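Local coordinates for tyrosine-protein phosphatase non-receptor type 18 (Homo sapiens, PDB 2OC3) that dephosphorylates phosphotyrosine in proteins, notably autophosphorylated tyrosine kinases, by hydrolysing the phosphate ester, the portion described being its catalytic domain, at residues Asp118-Val123 with Phe161-Ile166; Val61-Tyr66 with Gly86-Ile91; Leu122-Gly127 with Gln185-Ser190. One frame throughout, in Å; residues are numbered along the deposited sequence.

Interaction 1 of 3, residues Asp118-Val123 with Phe161-Ile166; sequences DFWRLV and FCITLI
Trp120 meets Phe161 and Ile163 with two different parts of its side chain, and following it outward from the backbone shows how one aromatic residue can dock a helix on a strand. The first atom, CB, sits squarely over the face of the Phe161 ring, 3.7 Å from the ring centroid and only 8° off the normal, a CH-pi contact. With CG turned anti to the carbonyl carbon (chi1 -74°), the indole then leaves the phenyl behind. Its five-membered ring and the Phe161 ring meet obliquely, their centroids 5.7 Å apart.

Farther out, Ile163 takes over. Its CD1 stands over the six-membered ring of Trp120 at 3.6 Å from the centroid, and the closest atom beneath it is CE2 of Trp120, 3.5 Å from Ile163 CD1. Ile163 CG1 spans CE2 and the pyrrole NE1, while CG2 only brushes CZ2. Phe119 CD2 lies on the opposite face of the indole, offset toward its rim, and NE1 makes a weak hydrogen bond to the carbonyl of Tyr148.

At the other end of Phe161, CZ comes to 3.7 Å from Trp120 O, and CE2 reaches the CG of Arg121 more loosely. The Arg121 guanidinium turns off to a salt bridge with Asp118, one turn back: NH1 lies 2.8 Å from Asp118 OD1, which is approached from well above the carboxylate plane.

The axes of helical segment 118-123 and strand segment 161-166 are inclined at 82°, 10.3 Å apart at closest approach; the two belong to helix 116-125 and strand 161-170. Val182 of the adjacent strand 175-184 touches both Trp120 and Ile163, and Phe184 of that strand stacks on Phe161, so the helix packs against strands 161-170 and 175-184 of the large mixed sheet.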
loop_
_atom_site.group_PDB
_atom_site.type_symbol
_atom_site.label_atom_id
_atom_site.label_comp_id
_atom_site.label_asym_id
_atom_site.label_seq_id
_atom_site.Cartn_x
_atom_site.Cartn_y
_atom_site.Cartn_z
ATOM N N ASP A 118 10.293 -12.880 -2.957
ATOM C CA ASP A 118 10.004 -11.812 -3.913
ATOM C C ASP A 118 9.655 -10.477 -3.245
ATOM O O ASP A 118 10.035 -9.396 -3.699
ATOM C CB ASP A 118 8.922 -12.248 -4.874
ATOM C CG ASP A 118 9.338 -13.439 -5.740
ATOM O OD1 ASP A 118 10.562 -13.601 -5.991
ATOM O OD2 ASP A 118 8.412 -14.182 -6.161
ATOM N N PHE A 119 8.902 -10.554 -2.152
ATOM C CA PHE A 119 8.603 -9.380 -1.353
ATOM C C PHE A 119 9.882 -8.678 -0.879
ATOM O O PHE A 119 10.024 -7.471 -1.011
ATOM C CB PHE A 119 7.720 -9.772 -0.162
ATOM C CG PHE A 119 7.363 -8.649 0.716
ATOM C CD1 PHE A 119 6.235 -7.886 0.443
ATOM C CD2 PHE A 119 8.091 -8.381 1.857
ATOM C CE1 PHE A 119 5.857 -6.850 1.301
ATOM C CE2 PHE A 119 7.743 -7.339 2.687
ATOM C CZ PHE A 119 6.634 -6.566 2.397
ATOM N N TRP A 120 10.836 -9.455 -0.369
ATOM C CA TRP A 120 12.119 -8.826 0.059
ATOM C C TRP A 120 12.960 -8.343 -1.116
ATOM O O TRP A 120 13.610 -7.321 -1.023
ATOM C CB TRP A 120 12.893 -9.734 1.014
ATOM C CG TRP A 120 12.261 -9.753 2.380
ATOM C CD1 TRP A 120 11.621 -10.797 2.981
ATOM C CD2 TRP A 120 12.170 -8.646 3.282
ATOM N NE1 TRP A 120 11.129 -10.397 4.195
ATOM C CE2 TRP A 120 11.469 -9.101 4.427
ATOM C CE3 TRP A 120 12.621 -7.334 3.258
ATOM C CZ2 TRP A 120 11.203 -8.262 5.526
ATOM C CZ3 TRP A 120 12.377 -6.518 4.371
ATOM C CH2 TRP A 120 11.654 -6.996 5.464
ATOM N N ARG A 121 12.919 -9.036 -2.260
ATOM C CA ARG A 121 13.582 -8.493 -3.456
ATOM C C ARG A 121 13.033 -7.109 -3.828
ATOM O O ARG A 121 13.775 -6.183 -4.205
ATOM C CB ARG A 121 13.394 -9.442 -4.647
ATOM C CG ARG A 121 14.197 -10.742 -4.588
ATOM C CD ARG A 121 13.690 -11.789 -5.630
ATOM N NE ARG A 121 13.941 -11.336 -6.974
ATOM C CZ ARG A 121 13.193 -11.596 -8.055
ATOM N NH1 ARG A 121 12.081 -12.329 -8.020
ATOM N NH2 ARG A 121 13.625 -11.123 -9.194
ATOM N N LEU A 122 11.707 -6.969 -3.719
ATOM C CA LEU A 122 11.031 -5.694 -3.988
ATOM C C LEU A 122 11.549 -4.638 -3.013
ATOM O O LEU A 122 12.015 -3.575 -3.438
ATOM C CB LEU A 122 9.500 -5.855 -3.889
ATOM C CG LEU A 122 8.601 -4.637 -4.087
ATOM C CD1 LEU A 122 7.174 -5.116 -4.385
ATOM C CD2 LEU A 122 8.552 -3.744 -2.863
ATOM N N VAL A 123 11.485 -4.945 -1.709
ATOM C CA VAL A 123 11.889 -3.976 -0.699
ATOM C C VAL A 123 13.367 -3.579 -0.923
ATOM O O VAL A 123 13.729 -2.401 -0.874
ATOM C CB VAL A 123 11.660 -4.573 0.694
ATOM C CG1 VAL A 123 12.356 -3.721 1.765
ATOM C CG2 VAL A 123 10.166 -4.724 0.952
ATOM N N PHE A 161 17.979 -13.533 2.210
ATOM C CA PHE A 161 17.694 -12.449 3.170
ATOM C C PHE A 161 17.613 -12.972 4.591
ATOM O O PHE A 161 16.960 -13.965 4.830
ATOM C CB PHE A 161 16.378 -11.755 2.822
ATOM C CG PHE A 161 16.409 -11.022 1.541
ATOM C CD1 PHE A 161 16.806 -9.705 1.481
ATOM C CD2 PHE A 161 16.070 -11.658 0.367
ATOM C CE1 PHE A 161 16.864 -9.051 0.250
ATOM C CE2 PHE A 161 16.086 -10.973 -0.856
ATOM C CZ PHE A 161 16.503 -9.687 -0.897
ATOM N N CYS A 162 18.244 -12.270 5.534
ATOM C CA CYS A 162 18.161 -12.564 6.935
ATOM C C CYS A 162 17.535 -11.343 7.589
ATOM O O CYS A 162 18.103 -10.237 7.503
ATOM C CB CYS A 162 19.552 -12.860 7.496
ATOM S SG CYS A 162 19.493 -13.187 9.268
ATOM N N ILE A 163 16.353 -11.537 8.163
ATOM C CA ILE A 163 15.615 -10.480 8.823
ATOM C C ILE A 163 15.747 -10.645 10.335
ATOM O O ILE A 163 15.494 -11.728 10.858
ATOM C CB ILE A 163 14.098 -10.517 8.446
ATOM C CG1 ILE A 163 13.913 -10.827 6.949
ATOM C CG2 ILE A 163 13.386 -9.213 8.897
ATOM C CD1 ILE A 163 14.477 -9.778 6.038
ATOM N N THR A 164 16.171 -9.574 11.009
ATOM C CA THR A 164 16.324 -9.552 12.463
ATOM C C THR A 164 15.461 -8.472 13.079
ATOM O O THR A 164 15.379 -7.380 12.564
ATOM C CB THR A 164 17.789 -9.294 12.823
ATOM O OG1 THR A 164 18.605 -10.331 12.256
ATOM C CG2 THR A 164 18.002 -9.282 14.308
ATOM N N LEU A 165 14.801 -8.810 14.179
ATOM C CA LEU A 165 14.033 -7.849 14.927
ATOM C C LEU A 165 14.906 -7.075 15.919
ATOM O O LEU A 165 15.516 -7.667 16.845
ATOM C CB LEU A 165 12.872 -8.536 15.656
ATOM C CG LEU A 165 11.907 -7.600 16.371
ATOM C CD1 LEU A 165 11.066 -6.769 15.387
ATOM C CD2 LEU A 165 10.986 -8.411 17.265
ATOM N N ILE A 166 14.976 -5.770 15.718
ATOM C CA ILE A 166 15.716 -4.888 16.626
ATOM C C ILE A 166 14.831 -4.366 17.765
ATOM O O ILE A 166 15.263 -4.342 18.914
ATOM C CB ILE A 166 16.319 -3.674 15.866
ATOM C CG1 ILE A 166 17.218 -4.132 14.728
ATOM C CG2 ILE A 166 17.074 -2.732 16.803
ATOM C CD1 ILE A 166 18.372 -5.068 15.123
#

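Interaction 2 of 3, residues Val61-Tyr66 with Gly86-Ile91; sequences VRKNRY and GHSDYI
Lys63 and Tyr90 meet where an irregular segment, 61-66, passes a loop that becomes a weakly bonded strand at 90-91; the nearest CA atoms are those of Lys63 and Ile91, 7.1 Å apart. Asn64 N bonds back to Val61 O, closing a turn, and in an ST turn Ser88 OG accepts from Tyr90 N at 3.0 Å.

The Tyr90 side chain, with CG anti to its own backbone nitrogen (chi1 -178°), spans the gap. Its OH donates to Asn64 OD1 over 2.7 Å, in the carbonyl plane and on a lone pair, although the amide and ring planes stand 76° apart. Asn92 ND2 also donates to OD1, and Asn64 ND2 bonds to Gly55 O, which together should fix the amide's rotation. Lys63 slides past Tyr90 in the opposite direction, Lys63 CD at the ring edge, 3.8 Å from Tyr90 CD2. Its ammonium bonds to Asn60 OD1 and to a water that in turn donates to Tyr90 O.

The Asn64 side chain lies about 9 Å from that of Ala235, in the substrate-binding loop inferred from relatives, and Tyr66 OH bonds to Ser234 OG, consistent with the phosphotyrosine-recognition loop of classical tyrosine phosphatases, whose KNRY sequence appears here as 63-66.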
loop_
_atom_site.group_PDB
_atom_site.type_symbol
_atom_site.label_atom_id
_atom_site.label_comp_id
_atom_site.label_asym_id
_atom_site.label_seq_id
_atom_site.Cartn_x
_atom_site.Cartn_y
_atom_site.Cartn_z
ATOM N N VAL A 61 0.770 -17.583 -12.127
ATOM C CA VAL A 61 -0.576 -17.658 -11.548
ATOM C C VAL A 61 -0.525 -17.993 -10.059
ATOM O O VAL A 61 -1.295 -17.403 -9.281
ATOM C CB VAL A 61 -1.460 -18.665 -12.321
ATOM C CG1 VAL A 61 -2.730 -18.982 -11.549
ATOM C CG2 VAL A 61 -1.778 -18.103 -13.698
ATOM N N ARG A 62 0.377 -18.878 -9.665
ATOM C CA ARG A 62 0.510 -19.321 -8.283
ATOM C C ARG A 62 1.030 -18.219 -7.358
ATOM O O ARG A 62 1.028 -18.361 -6.127
ATOM C CB ARG A 62 1.475 -20.503 -8.179
ATOM N N LYS A 63 1.586 -17.178 -7.963
ATOM C CA LYS A 63 2.151 -16.056 -7.202
ATOM C C LYS A 63 1.114 -15.001 -6.838
ATOM O O LYS A 63 1.479 -14.000 -6.212
ATOM C CB LYS A 63 3.328 -15.429 -7.957
ATOM C CG LYS A 63 4.421 -16.394 -8.340
ATOM C CD LYS A 63 5.446 -15.738 -9.227
ATOM C CE LYS A 63 6.495 -16.703 -9.791
ATOM N NZ LYS A 63 7.327 -15.982 -10.832
ATOM N N ASN A 64 -0.146 -15.191 -7.223
ATOM C CA ASN A 64 -1.249 -14.290 -6.887
ATOM C C ASN A 64 -2.063 -14.878 -5.748
ATOM O O ASN A 64 -2.521 -16.003 -5.838
ATOM C CB ASN A 64 -2.150 -14.102 -8.099
ATOM C CG ASN A 64 -1.380 -13.533 -9.257
ATOM O OD1 ASN A 64 -0.537 -12.661 -9.074
ATOM N ND2 ASN A 64 -1.615 -14.072 -10.478
ATOM N N ARG A 65 -2.294 -14.074 -4.712
ATOM C CA ARG A 65 -3.109 -14.509 -3.568
ATOM C C ARG A 65 -4.559 -14.735 -3.949
ATOM O O ARG A 65 -5.220 -15.669 -3.397
ATOM C CB ARG A 65 -2.976 -13.493 -2.438
ATOM C CG ARG A 65 -3.729 -13.837 -1.160
ATOM C CD ARG A 65 -3.394 -12.900 -0.018
ATOM N NE ARG A 65 -2.106 -13.178 0.554
ATOM C CZ ARG A 65 -1.845 -14.148 1.413
ATOM N NH1 ARG A 65 -2.793 -15.019 1.786
ATOM N NH2 ARG A 65 -0.625 -14.264 1.872
ATOM N N TYR A 66 -5.098 -13.888 -4.815
ATOM C CA TYR A 66 -6.523 -13.905 -5.224
ATOM C C TYR A 66 -6.598 -13.991 -6.751
ATOM O O TYR A 66 -5.924 -13.222 -7.447
ATOM C CB TYR A 66 -7.229 -12.671 -4.718
ATOM C CG TYR A 66 -7.194 -12.539 -3.203
ATOM C CD1 TYR A 66 -7.997 -13.373 -2.401
ATOM C CD2 TYR A 66 -6.365 -11.631 -2.585
ATOM C CE1 TYR A 66 -7.967 -13.290 -1.044
ATOM C CE2 TYR A 66 -6.352 -11.515 -1.228
ATOM C CZ TYR A 66 -7.139 -12.345 -0.461
ATOM O OH TYR A 66 -7.095 -12.224 0.921
ATOM N N GLY A 86 18.485 -16.345 -12.016
ATOM C CA GLY A 86 17.305 -16.980 -12.585
ATOM C C GLY A 86 15.954 -16.651 -11.969
ATOM O O GLY A 86 14.967 -17.311 -12.274
ATOM N N HIS A 87 15.907 -15.644 -11.096
ATOM C CA HIS A 87 14.623 -15.257 -10.518
ATOM C C HIS A 87 13.788 -14.456 -11.483
ATOM O O HIS A 87 14.286 -13.605 -12.203
ATOM C CB HIS A 87 14.831 -14.458 -9.238
ATOM C CG HIS A 87 15.484 -15.252 -8.148
ATOM N ND1 HIS A 87 14.785 -15.731 -7.065
ATOM C CD2 HIS A 87 16.762 -15.671 -7.989
ATOM C CE1 HIS A 87 15.608 -16.405 -6.278
ATOM N NE2 HIS A 87 16.812 -16.389 -6.820
ATOM N N SER A 88 12.495 -14.743 -11.432
ATOM C CA SER A 88 11.461 -14.118 -12.263
ATOM C C SER A 88 11.288 -12.618 -11.981
ATOM O O SER A 88 11.549 -12.136 -10.867
ATOM C CB SER A 88 10.133 -14.806 -11.945
ATOM O OG SER A 88 8.976 -14.081 -12.330
ATOM N N ASP A 89 10.826 -11.878 -12.975
ATOM C CA ASP A 89 10.530 -10.456 -12.790
ATOM C C ASP A 89 9.194 -10.132 -12.112
ATOM O O ASP A 89 8.917 -8.978 -11.849
ATOM C CB ASP A 89 10.663 -9.684 -14.098
ATOM C CG ASP A 89 9.523 -9.894 -15.084
ATOM O OD1 ASP A 89 8.424 -10.350 -14.728
ATOM O OD2 ASP A 89 9.717 -9.558 -16.300
ATOM N N TYR A 90 8.428 -11.161 -11.795
ATOM C CA TYR A 90 7.033 -10.985 -11.448
ATOM C C TYR A 90 6.778 -10.895 -9.930
ATOM O O TYR A 90 7.224 -11.720 -9.147
ATOM C CB TYR A 90 6.149 -12.086 -12.027
ATOM C CG TYR A 90 4.716 -11.857 -11.696
ATOM C CD1 TYR A 90 3.929 -10.965 -12.436
ATOM C CD2 TYR A 90 4.156 -12.443 -10.591
ATOM C CE1 TYR A 90 2.611 -10.717 -12.135
ATOM C CE2 TYR A 90 2.773 -12.225 -10.285
ATOM C CZ TYR A 90 2.022 -11.352 -11.054
ATOM O OH TYR A 90 0.695 -11.055 -10.820
ATOM N N ILE A 91 6.019 -9.860 -9.572
ATOM C CA ILE A 91 5.364 -9.777 -8.247
ATOM C C ILE A 91 4.007 -9.141 -8.432
ATOM O O ILE A 91 3.793 -8.297 -9.307
ATOM C CB ILE A 91 6.223 -8.996 -7.196
ATOM C CG1 ILE A 91 5.612 -9.178 -5.787
ATOM C CG2 ILE A 91 6.349 -7.542 -7.552
ATOM C CD1 ILE A 91 6.562 -8.859 -4.639
HETATM O O HOH W 1 8.664 -14.041 -9.058
#

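Interaction 3 of 3, residues Leu122-Gly127 with Gln185-Ser190; sequences LVWEFG and QKESRS
Two torsions set up the meeting of Trp124 and Arg189: the indole swings away from its backbone nitrogen (chi1 -166°), and Arg189, with CG anti to its carbonyl carbon (chi1 -65°), runs extended to NE. Its guanidinium consequently lies flat on the indole, planes 13° apart, a cation-pi stack with CZ 3.7 Å from the centroid of the five-membered ring. The aliphatic part is used too, Arg189 CD sitting over the six-membered ring.

The edge of the guanidinium is equally occupied. NH1 donates to Trp124 O over 2.9 Å, in the carbonyl plane and on a lone pair. On the side of NE and NH2, both nitrogens grip Glu187 OE2 from the same face of its carboxylate; the NE bond is 2.9 Å and the NH2 bond 3.2 Å. Two waters also lie in this edge, linking NH1 to Val123 O and NH2 to Trp124 O. Glu187 CB, meanwhile, borders the indole edge. Replacing Arg189 by a leucine would probably leave Glu187 without its charged mate and strip Trp124 O of a side-chain donor.

Trp124 O also accepts from Gly127 N, at 3.1 Å. That bond belongs to a Schellman motif in which Gly127, at positive phi, is the C-prime residue; the arginine of strand 187-196 thus bonds to the C-terminal end of helix 116-125, joining it to the central sheet of the phosphatase domain.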
loop_
_atom_site.group_PDB
_atom_site.type_symbol
_atom_site.label_atom_id
_atom_site.label_comp_id
_atom_site.label_asym_id
_atom_site.label_seq_id
_atom_site.Cartn_x
_atom_site.Cartn_y
_atom_site.Cartn_z
ATOM N N LEU A 122 11.707 -6.969 -3.719
ATOM C CA LEU A 122 11.031 -5.694 -3.988
ATOM C C LEU A 122 11.549 -4.638 -3.013
ATOM O O LEU A 122 12.015 -3.575 -3.438
ATOM C CB LEU A 122 9.500 -5.855 -3.889
ATOM C CG LEU A 122 8.601 -4.637 -4.087
ATOM C CD1 LEU A 122 7.174 -5.116 -4.385
ATOM C CD2 LEU A 122 8.552 -3.744 -2.863
ATOM N N VAL A 123 11.485 -4.945 -1.709
ATOM C CA VAL A 123 11.889 -3.976 -0.699
ATOM C C VAL A 123 13.367 -3.579 -0.923
ATOM O O VAL A 123 13.729 -2.401 -0.874
ATOM C CB VAL A 123 11.660 -4.573 0.694
ATOM C CG1 VAL A 123 12.356 -3.721 1.765
ATOM C CG2 VAL A 123 10.166 -4.724 0.952
ATOM N N TRP A 124 14.218 -4.565 -1.184
ATOM C CA TRP A 124 15.657 -4.271 -1.336
ATOM C C TRP A 124 15.945 -3.480 -2.621
ATOM O O TRP A 124 16.637 -2.464 -2.654
ATOM C CB TRP A 124 16.417 -5.585 -1.359
ATOM C CG TRP A 124 17.905 -5.401 -1.172
ATOM C CD1 TRP A 124 18.838 -5.196 -2.153
ATOM C CD2 TRP A 124 18.605 -5.308 0.077
ATOM N NE1 TRP A 124 20.072 -5.000 -1.598
ATOM C CE2 TRP A 124 19.973 -5.106 -0.238
ATOM C CE3 TRP A 124 18.228 -5.418 1.412
ATOM C CZ2 TRP A 124 20.942 -4.956 0.744
ATOM C CZ3 TRP A 124 19.217 -5.294 2.382
ATOM C CH2 TRP A 124 20.548 -5.063 2.031
ATOM N N GLU A 125 15.411 -3.980 -3.721
ATOM C CA GLU A 125 15.737 -3.396 -5.039
ATOM C C GLU A 125 15.389 -1.913 -5.113
ATOM O O GLU A 125 16.168 -1.110 -5.666
ATOM C CB GLU A 125 15.012 -4.144 -6.167
ATOM C CG GLU A 125 15.254 -3.507 -7.547
ATOM C CD GLU A 125 14.864 -4.393 -8.722
ATOM O OE1 GLU A 125 14.431 -5.551 -8.524
ATOM O OE2 GLU A 125 15.034 -3.873 -9.860
ATOM N N PHE A 126 14.234 -1.531 -4.570
ATOM C CA PHE A 126 13.768 -0.157 -4.641
ATOM C C PHE A 126 14.155 0.700 -3.428
ATOM O O PHE A 126 13.770 1.865 -3.367
ATOM C CB PHE A 126 12.256 -0.149 -4.986
ATOM C CG PHE A 126 11.988 -0.850 -6.289
ATOM C CD1 PHE A 126 12.334 -0.237 -7.470
ATOM C CD2 PHE A 126 11.506 -2.121 -6.342
ATOM C CE1 PHE A 126 12.150 -0.886 -8.678
ATOM C CE2 PHE A 126 11.312 -2.755 -7.540
ATOM C CZ PHE A 126 11.653 -2.133 -8.701
ATOM N N GLY A 127 14.967 0.140 -2.522
ATOM C CA GLY A 127 15.488 0.937 -1.407
ATOM C C GLY A 127 14.476 1.399 -0.409
ATOM O O GLY A 127 14.631 2.443 0.245
ATOM N N GLN A 185 23.507 -10.214 0.884
ATOM C CA GLN A 185 24.786 -10.056 0.138
ATOM C C GLN A 185 25.752 -9.128 0.881
ATOM O O GLN A 185 26.356 -8.229 0.301
ATOM C CB GLN A 185 24.564 -9.547 -1.288
ATOM C CG GLN A 185 23.870 -10.569 -2.159
ATOM C CD GLN A 185 23.740 -10.179 -3.622
ATOM O OE1 GLN A 185 23.812 -8.999 -3.997
ATOM N NE2 GLN A 185 23.495 -11.184 -4.459
ATOM N N LYS A 186 25.859 -9.380 2.172
ATOM C CA LYS A 186 26.891 -8.750 3.052
ATOM C C LYS A 186 26.651 -7.271 3.417
ATOM O O LYS A 186 27.521 -6.632 4.028
ATOM C CB LYS A 186 28.307 -9.019 2.533
ATOM C CG LYS A 186 28.545 -10.536 2.290
ATOM C CD LYS A 186 29.941 -10.836 1.792
ATOM C CE LYS A 186 30.040 -12.311 1.389
ATOM N NZ LYS A 186 31.434 -12.744 1.090
ATOM N N GLU A 187 25.441 -6.777 3.111
ATOM C CA GLU A 187 24.947 -5.440 3.461
ATOM C C GLU A 187 23.763 -5.563 4.406
ATOM O O GLU A 187 22.919 -6.454 4.230
ATOM C CB GLU A 187 24.528 -4.661 2.200
ATOM C CG GLU A 187 23.957 -3.313 2.452
ATOM C CD GLU A 187 23.773 -2.492 1.163
ATOM O OE1 GLU A 187 24.636 -2.582 0.278
ATOM O OE2 GLU A 187 22.771 -1.780 1.026
ATOM N N SER A 188 23.692 -4.685 5.424
ATOM C CA SER A 188 22.553 -4.640 6.314
ATOM C C SER A 188 21.911 -3.272 6.247
ATOM O O SER A 188 22.599 -2.243 6.247
ATOM C CB SER A 188 22.956 -4.939 7.759
ATOM O OG SER A 188 23.547 -6.209 7.875
ATOM N N ARG A 189 20.586 -3.264 6.185
ATOM C CA ARG A 189 19.784 -2.051 6.130
ATOM C C ARG A 189 18.760 -2.057 7.239
ATOM O O ARG A 189 18.250 -3.102 7.622
ATOM C CB ARG A 189 19.003 -1.928 4.796
ATOM C CG ARG A 189 19.875 -1.769 3.607
ATOM C CD ARG A 189 19.021 -1.556 2.333
ATOM N NE ARG A 189 19.880 -1.609 1.195
ATOM C CZ ARG A 189 19.456 -1.670 -0.046
ATOM N NH1 ARG A 189 18.138 -1.640 -0.288
ATOM N NH2 ARG A 189 20.341 -1.775 -1.030
ATOM N N SER A 190 18.401 -0.856 7.699
ATOM C CA SER A 190 17.250 -0.688 8.554
ATOM C C SER A 190 15.990 -0.536 7.700
ATOM O O SER A 190 15.906 0.318 6.830
ATOM C CB SER A 190 17.386 0.543 9.442
ATOM O OG SER A 190 18.446 0.382 10.360
HETATM O O HOH W 2 15.612 -1.569 1.125
HETATM O O HOH W 3 19.073 -1.559 -3.754
#

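Helix 116-125 carries the relation among the three contacts. Interactions 1 and 3 share Leu122 and Val123, have centres about 7 Å apart, and dock successive parts of the helix on the same mixed sheet; they meet where Phe161 CE1 lies 3.8 Å from Trp124 CB. Interaction 2, its centre about 17 Å from that of interaction 1, joins the helix from another direction: Arg121 NH2 is 2.9 Å from Ser88 O, a probable hydrogen bond, and Ile91 CD1 packs 3.8 Å from Leu122 CD1. Of the three, interaction 2 approaches the inferred substrate site, whereas 1 and 3 lie away from it; the helix touches interaction 2 through segment 86-91, which in turn packs on the recognition loop 61-66.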